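Local coordinates for S-adenosylmethionine-dependent methyltransferase (PDB 1Y8C), which probably acts as a methyltransferase that uses S-adenosylmethionine as the methyl donor, at residues 77-81 with 82-86; 119-122 with 123-127; 145-148 with 149-153. All coordinates share one frame; numbering follows the deposited sequence.

Interaction 1: 77-81 with 82-86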
loop_
_atom_site.group_PDB
_atom_site.type_symbol
_atom_site.label_atom_id
_atom_site.label_comp_id
_atom_site.label_asym_id
_atom_site.label_seq_id
_atom_site.Cartn_x
_atom_site.Cartn_y
_atom_site.Cartn_z
ATOM N N ASN A 77 1.602 -4.343 -18.416
ATOM C CA ASN A 77 0.644 -4.572 -19.484
ATOM C C ASN A 77 -0.497 -3.571 -19.385
ATOM O O ASN A 77 -0.976 -3.047 -20.396
ATOM C CB ASN A 77 0.112 -5.992 -19.411
ATOM C CG ASN A 77 1.214 -7.013 -19.534
ATOM O OD1 ASN A 77 2.076 -6.908 -20.416
ATOM N ND2 ASN A 77 1.204 -8.007 -18.650
ATOM N N LYS A 78 -0.922 -3.307 -18.157
ATOM C CA LYS A 78 -1.986 -2.356 -17.906
ATOM C C LYS A 78 -1.534 -0.972 -18.354
ATOM O O LYS A 78 -2.187 -0.329 -19.169
ATOM C CB LYS A 78 -2.321 -2.355 -16.418
ATOM C CG LYS A 78 -3.319 -1.297 -15.989
ATOM C CD LYS A 78 -3.662 -1.453 -14.513
ATOM C CE LYS A 78 -4.203 -2.839 -14.222
ATOM N NZ LYS A 78 -4.497 -2.959 -12.779
ATOM N N PHE A 79 -0.409 -0.511 -17.828
ATOM C CA PHE A 79 0.094 0.800 -18.207
ATOM C C PHE A 79 0.166 0.942 -19.725
ATOM O O PHE A 79 -0.254 1.950 -20.281
ATOM C CB PHE A 79 1.469 1.027 -17.588
ATOM C CG PHE A 79 1.461 1.005 -16.087
ATOM C CD1 PHE A 79 2.612 0.665 -15.382
ATOM C CD2 PHE A 79 0.311 1.347 -15.376
ATOM C CE1 PHE A 79 2.623 0.669 -13.995
ATOM C CE2 PHE A 79 0.312 1.354 -13.990
ATOM C CZ PHE A 79 1.469 1.015 -13.296
ATOM N N ARG A 80 0.688 -0.080 -20.390
ATOM C CA ARG A 80 0.812 -0.055 -21.839
ATOM C C ARG A 80 -0.522 0.085 -22.565
ATOM O O ARG A 80 -0.645 0.888 -23.486
ATOM C CB ARG A 80 1.536 -1.314 -22.318
ATOM C CG ARG A 80 3.043 -1.241 -22.159
ATOM C CD ARG A 80 3.700 -2.599 -22.367
ATOM N NE ARG A 80 5.151 -2.473 -22.473
ATOM C CZ ARG A 80 6.001 -3.496 -22.429
ATOM N NH1 ARG A 80 5.547 -4.736 -22.276
ATOM N NH2 ARG A 80 7.309 -3.278 -22.547
ATOM N N SER A 81 -1.519 -0.688 -22.156
ATOM C CA SER A 81 -2.820 -0.620 -22.806
ATOM C C SER A 81 -3.491 0.733 -22.586
ATOM O O SER A 81 -4.501 1.043 -23.218
ATOM C CB SER A 81 -3.734 -1.730 -22.293
ATOM O OG SER A 81 -4.231 -1.423 -21.010
ATOM N N GLN A 82 -2.932 1.536 -21.686
ATOM C CA GLN A 82 -3.473 2.860 -21.394
ATOM C C GLN A 82 -2.549 3.969 -21.892
ATOM O O GLN A 82 -2.695 5.125 -21.496
ATOM C CB GLN A 82 -3.672 3.034 -19.894
ATOM C CG GLN A 82 -4.784 2.200 -19.296
ATOM C CD GLN A 82 -4.939 2.466 -17.809
ATOM O OE1 GLN A 82 -4.046 2.155 -17.021
ATOM N NE2 GLN A 82 -6.068 3.057 -17.420
ATOM N N GLY A 83 -1.599 3.614 -22.752
ATOM C CA GLY A 83 -0.679 4.599 -23.288
ATOM C C GLY A 83 0.203 5.243 -22.238
ATOM O O GLY A 83 0.793 6.300 -22.478
ATOM N N LEU A 84 0.287 4.607 -21.073
ATOM C CA LEU A 84 1.097 5.097 -19.958
ATOM C C LEU A 84 2.498 4.497 -20.038
ATOM O O LEU A 84 2.660 3.325 -20.376
ATOM C CB LEU A 84 0.447 4.694 -18.641
ATOM C CG LEU A 84 -0.971 5.227 -18.441
ATOM C CD1 LEU A 84 -1.595 4.590 -17.204
ATOM C CD2 LEU A 84 -0.925 6.742 -18.305
ATOM N N LYS A 85 3.509 5.299 -19.724
ATOM C CA LYS A 85 4.881 4.817 -19.777
ATOM C C LYS A 85 5.686 5.120 -18.519
ATOM O O LYS A 85 6.656 5.863 -18.557
ATOM C CB LYS A 85 5.601 5.397 -21.000
ATOM C CG LYS A 85 5.016 4.953 -22.339
ATOM C CD LYS A 85 5.783 5.521 -23.539
ATOM C CE LYS A 85 7.170 4.900 -23.696
ATOM N NZ LYS A 85 7.933 5.500 -24.840
ATOM N N PRO A 86 5.268 4.579 -17.371
ATOM C CA PRO A 86 6.037 4.843 -16.147
ATOM C C PRO A 86 7.254 3.898 -16.048
ATOM O O PRO A 86 7.201 2.759 -16.516
ATOM C CB PRO A 86 5.011 4.596 -15.035
ATOM C CG PRO A 86 4.125 3.548 -15.624
ATOM C CD PRO A 86 3.939 4.029 -17.044
#
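With chi1 at -61°, Phe-79 holds its CG anti to its carbonyl carbon, and this carries the ring to Pro-86. Ring atom CD1 lies 3.3 Å from Pro-86 CG, and CE1 also touches that atom. The proline meets the ring at a slant. The backbone turn separately brings Phe-79 CB and Leu-84 CB to 3.9 Å.

The backbone beneath is a Schellman motif that ends helix 69-81. Leu-84 N donates to Phe-79 O at 2.8 Å, and Gly-83 N donates to Arg-80 O at 3.0 Å. Gly-83 is the C-prime residue and has a positive phi of 64°, a backbone shape that glycine adopts easily. Phe-79 O also accepts from Gln-82 N, so two N-H groups grip it from opposite faces of its carbonyl plane.

With chi1 at 76°, the hydroxyl of Ser-81 swings back toward Lys-78 O. Its OG donates to that oxygen at 3.0 Å, in the carbonyl plane and on a lone pair. The end of Lys-78 leads away from residues 82-86, and its NZ bonds Asn-4 OD1 and Thr-48 O.

The carbonyls of Lys-78, Phe-79 and Arg-80 thus find donors within the turn, from backbone N-H groups and one serine hydroxyl, while the apolar cluster of Phe-79, Leu-84 and Pro-86 packs the turn that leads into strand 87-89.

Interaction 2: 119-122 with 123-127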
loop_
_atom_site.group_PDB
_atom_site.type_symbol
_atom_site.label_atom_id
_atom_site.label_comp_id
_atom_site.label_asym_id
_atom_site.label_seq_id
_atom_site.Cartn_x
_atom_site.Cartn_y
_atom_site.Cartn_z
ATOM N N ASP A 119 13.710 -2.326 12.456
ATOM C CA ASP A 119 14.893 -1.766 11.822
ATOM C C ASP A 119 14.718 -1.554 10.337
ATOM O O ASP A 119 15.107 -0.513 9.805
ATOM C CB ASP A 119 16.105 -2.639 12.097
ATOM C CG ASP A 119 16.712 -2.341 13.444
ATOM O OD1 ASP A 119 16.898 -1.134 13.728
ATOM O OD2 ASP A 119 17.000 -3.284 14.220
ATOM N N ASP A 120 14.133 -2.538 9.667
ATOM C CA ASP A 120 13.899 -2.424 8.243
ATOM C C ASP A 120 12.885 -1.319 7.964
ATOM O O ASP A 120 12.869 -0.744 6.879
ATOM C CB ASP A 120 13.380 -3.740 7.673
ATOM C CG ASP A 120 14.465 -4.769 7.511
ATOM O OD1 ASP A 120 15.565 -4.394 7.058
ATOM O OD2 ASP A 120 14.222 -5.957 7.822
ATOM N N LEU A 121 12.032 -1.033 8.944
ATOM C CA LEU A 121 11.027 0.005 8.786
ATOM C C LEU A 121 11.709 1.364 8.874
ATOM O O LEU A 121 11.312 2.317 8.196
ATOM C CB LEU A 121 9.950 -0.121 9.867
ATOM C CG LEU A 121 8.731 0.798 9.737
ATOM C CD1 LEU A 121 7.968 0.499 8.454
ATOM C CD2 LEU A 121 7.854 0.597 10.934
ATOM N N LYS A 122 12.736 1.447 9.713
ATOM C CA LYS A 122 13.497 2.681 9.867
ATOM C C LYS A 122 14.252 2.950 8.571
ATOM O O LYS A 122 14.239 4.068 8.062
ATOM C CB LYS A 122 14.479 2.564 11.038
ATOM C CG LYS A 122 13.840 2.831 12.398
ATOM C CD LYS A 122 14.799 2.583 13.560
ATOM C CE LYS A 122 14.089 2.803 14.898
ATOM N NZ LYS A 122 14.863 2.334 16.090
ATOM N N LYS A 123 14.900 1.915 8.040
ATOM C CA LYS A 123 15.645 2.039 6.797
ATOM C C LYS A 123 14.697 2.526 5.710
ATOM O O LYS A 123 15.034 3.397 4.901
ATOM C CB LYS A 123 16.265 0.689 6.423
ATOM C CG LYS A 123 17.362 0.259 7.389
ATOM C CD LYS A 123 17.958 -1.114 7.073
ATOM C CE LYS A 123 18.769 -1.142 5.769
ATOM N NZ LYS A 123 17.947 -1.146 4.522
ATOM N N TYR A 124 13.499 1.962 5.721
ATOM C CA TYR A 124 12.442 2.310 4.789
ATOM C C TYR A 124 12.136 3.821 4.838
ATOM O O TYR A 124 12.255 4.506 3.837
ATOM C CB TYR A 124 11.207 1.481 5.146
ATOM C CG TYR A 124 9.913 1.914 4.516
ATOM C CD1 TYR A 124 9.687 1.759 3.154
ATOM C CD2 TYR A 124 8.879 2.417 5.307
ATOM C CE1 TYR A 124 8.451 2.085 2.595
ATOM C CE2 TYR A 124 7.651 2.744 4.767
ATOM C CZ TYR A 124 7.436 2.574 3.413
ATOM O OH TYR A 124 6.196 2.865 2.894
ATOM N N PHE A 125 11.754 4.335 6.003
ATOM C CA PHE A 125 11.448 5.753 6.129
ATOM C C PHE A 125 12.636 6.587 5.712
ATOM O O PHE A 125 12.482 7.624 5.062
ATOM C CB PHE A 125 11.050 6.109 7.567
ATOM C CG PHE A 125 9.666 5.642 7.952
ATOM C CD1 PHE A 125 9.378 5.292 9.267
ATOM C CD2 PHE A 125 8.656 5.535 6.995
ATOM C CE1 PHE A 125 8.119 4.835 9.617
ATOM C CE2 PHE A 125 7.398 5.079 7.342
ATOM C CZ PHE A 125 7.124 4.730 8.653
ATOM N N LYS A 126 13.831 6.147 6.089
ATOM C CA LYS A 126 15.030 6.885 5.711
ATOM C C LYS A 126 15.165 6.829 4.184
ATOM O O LYS A 126 15.431 7.845 3.545
ATOM C CB LYS A 126 16.276 6.292 6.385
ATOM C CG LYS A 126 17.552 7.045 6.033
ATOM C CD LYS A 126 18.798 6.458 6.691
ATOM C CE LYS A 126 20.084 6.962 5.994
ATOM N NZ LYS A 126 20.187 8.471 5.916
ATOM N N ALA A 127 14.954 5.647 3.608
ATOM C CA ALA A 127 15.045 5.465 2.162
ATOM C C ALA A 127 14.121 6.435 1.452
ATOM O O ALA A 127 14.496 7.089 0.473
ATOM C CB ALA A 127 14.682 4.043 1.787
#
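Helix 118-129 of the Rossmann-like methyltransferase fold carries this contact, a regular alpha-helical stretch in which Leu-121 meets Tyr-124 and Phe-125. It lies between strands 104-107 and 136-143 in the chain. Four backbone bonds from i+4 to i hold it. Lys-123 N bonds Asp-119 O, and Tyr-124 N bonds Asp-120 O. Phe-125 N reaches Leu-121 O at 3.0 Å, with a nearly straight N-H...O angle of 169°. Lys-126 N reaches Lys-122 O at 2.9 Å.

Leu-121 serves both aromatic residues with different atoms. Its CD1 touches Tyr-124 CD2 at 3.8 Å, the two side chains meeting at a slant. With CG anti to the backbone N in Leu-121 (chi1 -173°) but beside it in Phe-125 (chi1 -74°), these two side chains run alongside each other and point the same way. Leu-121 CG then lies 4.1 Å from Phe-125 CE1.

These three buried side chains face the protein. Leu-121 and Phe-125 both pack on Tyr-211 of helix 205-214, while Tyr-124 touches Ile-93 and makes a weak hydrogen bond to Thr-112.

Elsewhere on the helix Lys-123 runs beside Asp-120, but their charged atoms do not touch. Lys-123 NZ instead bonds Asn-95 OD1. Leu-121 O has a further neighbour besides the N-H of Phe-125: it lies at the edge of the Tyr-124 ring, near the ring plane, 3.8 Å from CD2.

Interaction 3: 145-148 with 149-153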
loop_
_atom_site.group_PDB
_atom_site.type_symbol
_atom_site.label_atom_id
_atom_site.label_comp_id
_atom_site.label_asym_id
_atom_site.label_seq_id
_atom_site.Cartn_x
_atom_site.Cartn_y
_atom_site.Cartn_z
ATOM N N TYR A 145 -3.398 -0.831 14.690
ATOM C CA TYR A 145 -3.050 -1.851 15.663
ATOM C C TYR A 145 -4.317 -2.576 16.110
ATOM O O TYR A 145 -4.290 -3.769 16.380
ATOM C CB TYR A 145 -2.381 -1.206 16.875
ATOM C CG TYR A 145 -1.871 -2.211 17.861
ATOM C CD1 TYR A 145 -0.568 -2.717 17.761
ATOM C CD2 TYR A 145 -2.701 -2.705 18.863
ATOM C CE1 TYR A 145 -0.108 -3.694 18.637
ATOM C CE2 TYR A 145 -2.255 -3.680 19.740
ATOM C CZ TYR A 145 -0.965 -4.172 19.625
ATOM O OH TYR A 145 -0.534 -5.141 20.500
ATOM N N TYR A 146 -5.428 -1.851 16.185
ATOM C CA TYR A 146 -6.674 -2.452 16.622
ATOM C C TYR A 146 -7.213 -3.419 15.592
ATOM O O TYR A 146 -7.764 -4.460 15.937
ATOM C CB TYR A 146 -7.705 -1.367 16.888
ATOM C CG TYR A 146 -9.020 -1.885 17.414
ATOM C CD1 TYR A 146 -9.163 -2.269 18.753
ATOM C CD2 TYR A 146 -10.132 -1.983 16.573
ATOM C CE1 TYR A 146 -10.390 -2.728 19.238
ATOM C CE2 TYR A 146 -11.353 -2.445 17.044
ATOM C CZ TYR A 146 -11.478 -2.809 18.368
ATOM O OH TYR A 146 -12.701 -3.225 18.819
ATOM N N LYS A 147 -7.049 -3.067 14.324
ATOM C CA LYS A 147 -7.535 -3.888 13.225
ATOM C C LYS A 147 -6.837 -5.249 13.181
ATOM O O LYS A 147 -7.488 -6.284 13.043
ATOM C CB LYS A 147 -7.321 -3.137 11.915
ATOM C CG LYS A 147 -8.208 -3.568 10.781
ATOM C CD LYS A 147 -7.583 -4.679 9.985
ATOM C CE LYS A 147 -8.317 -4.856 8.668
ATOM N NZ LYS A 147 -9.770 -5.097 8.897
ATOM N N LEU A 148 -5.516 -5.257 13.319
ATOM C CA LEU A 148 -4.791 -6.512 13.265
ATOM C C LEU A 148 -4.907 -7.333 14.545
ATOM O O LEU A 148 -5.028 -8.564 14.495
ATOM C CB LEU A 148 -3.320 -6.245 12.967
ATOM C CG LEU A 148 -3.053 -5.389 11.733
ATOM C CD1 LEU A 148 -1.560 -5.124 11.636
ATOM C CD2 LEU A 148 -3.577 -6.089 10.473
ATOM N N SER A 149 -4.874 -6.659 15.691
ATOM C CA SER A 149 -4.939 -7.354 16.976
ATOM C C SER A 149 -6.344 -7.813 17.391
ATOM O O SER A 149 -6.495 -8.903 17.947
ATOM C CB SER A 149 -4.355 -6.472 18.077
ATOM O OG SER A 149 -5.162 -5.329 18.287
ATOM N N GLN A 150 -7.365 -7.000 17.120
ATOM C CA GLN A 150 -8.725 -7.358 17.496
ATOM C C GLN A 150 -9.569 -7.842 16.326
ATOM O O GLN A 150 -9.890 -9.021 16.235
ATOM C CB GLN A 150 -9.421 -6.169 18.151
ATOM C CG GLN A 150 -8.688 -5.597 19.341
ATOM C CD GLN A 150 -8.356 -6.653 20.359
ATOM O OE1 GLN A 150 -9.069 -7.645 20.486
ATOM N NE2 GLN A 150 -7.273 -6.448 21.098
ATOM N N VAL A 151 -9.929 -6.927 15.432
ATOM C CA VAL A 151 -10.765 -7.259 14.286
ATOM C C VAL A 151 -10.276 -8.482 13.507
ATOM O O VAL A 151 -11.087 -9.238 12.965
ATOM C CB VAL A 151 -10.896 -6.053 13.346
ATOM C CG1 VAL A 151 -11.985 -6.309 12.327
ATOM C CG2 VAL A 151 -11.203 -4.800 14.158
ATOM N N LEU A 152 -8.964 -8.682 13.428
ATOM C CA LEU A 152 -8.446 -9.865 12.745
ATOM C C LEU A 152 -8.119 -10.933 13.781
ATOM O O LEU A 152 -8.708 -12.013 13.771
ATOM C CB LEU A 152 -7.189 -9.550 11.938
ATOM C CG LEU A 152 -7.342 -8.871 10.581
ATOM C CD1 LEU A 152 -5.997 -8.892 9.890
ATOM C CD2 LEU A 152 -8.360 -9.602 9.726
ATOM N N GLY A 153 -7.184 -10.621 14.676
ATOM C CA GLY A 153 -6.790 -11.561 15.709
ATOM C C GLY A 153 -6.598 -12.987 15.228
ATOM O O GLY A 153 -5.801 -13.234 14.323
#
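Ser-149 N bonds Tyr-145 O, and Gln-150 N bonds Tyr-146 O (2.8 Å), so the short helix 145-152 begins with alpha-helical bonds. A wider, pi-type turn follows. Here Leu-152 N bonds Lys-147 O at 2.8 Å, in a bond bent at the hydrogen. Gly-153 N bonds Leu-148 O at 3.0 Å. A weak bond from Val-151 N also reaches Tyr-146 O. Gly-153 is the first residue to leave helical angles, and its positive phi (44°) is one that glycine takes up readily.

Ser-149 folds its hydroxyl back onto the preceding turn, with chi1 67°. Its OG donates to Tyr-145 O at 2.6 Å. The OG and N of Ser-149 reach that oxygen from opposite faces of its carbonyl plane, so one residue grips it twice.

Tyr-146 touches two residues of the next turn. Gln-150 CB sits over one face of its ring in a CH-pi contact, displaced toward the rim, 3.9 Å from the ring centroid and 18° off the normal. Gln-150 CG comes closer still, 3.3 Å from Tyr-146 CE1. Val-151 CG2 meets the ring obliquely, 3.7 Å from Tyr-146 CE2. On another side of the helix Leu-148 and Leu-152 lie side by side, their CD2 and CD1 atoms 3.7 Å apart.

Tyr-145 OH bonds Asp-175 OD1, and its ring makes a cation-pi contact with Lys-204. The helix closely follows strand 136-143 of the mixed sheet. It rests on strand 164-173 of the antiparallel sheet, through Ser-149 on Phe-172 and Leu-152 on Trp-168 and Asn-170.

All three contacts are local and lie in series along a single chain. Interaction 1 ends a helix at the surface, interaction 2 lies within a regular helix, and interaction 3 widens its helix before ending it. Interactions 1 and 2 both belong to the methyltransferase domain, with nearest atoms about 17 Å apart. Interaction 3 lies on the opposite side of the chain's centre from interaction 1, with centres about 37 Å apart. Interactions 2 and 3 come nearer, at about 11 Å between nearest atoms, but do not touch. A bound sulfate lies about 5 Å from the side chain of Tyr-145 in interaction 3. It probably comes from the crystallisation liquor, though such ions often mark pockets.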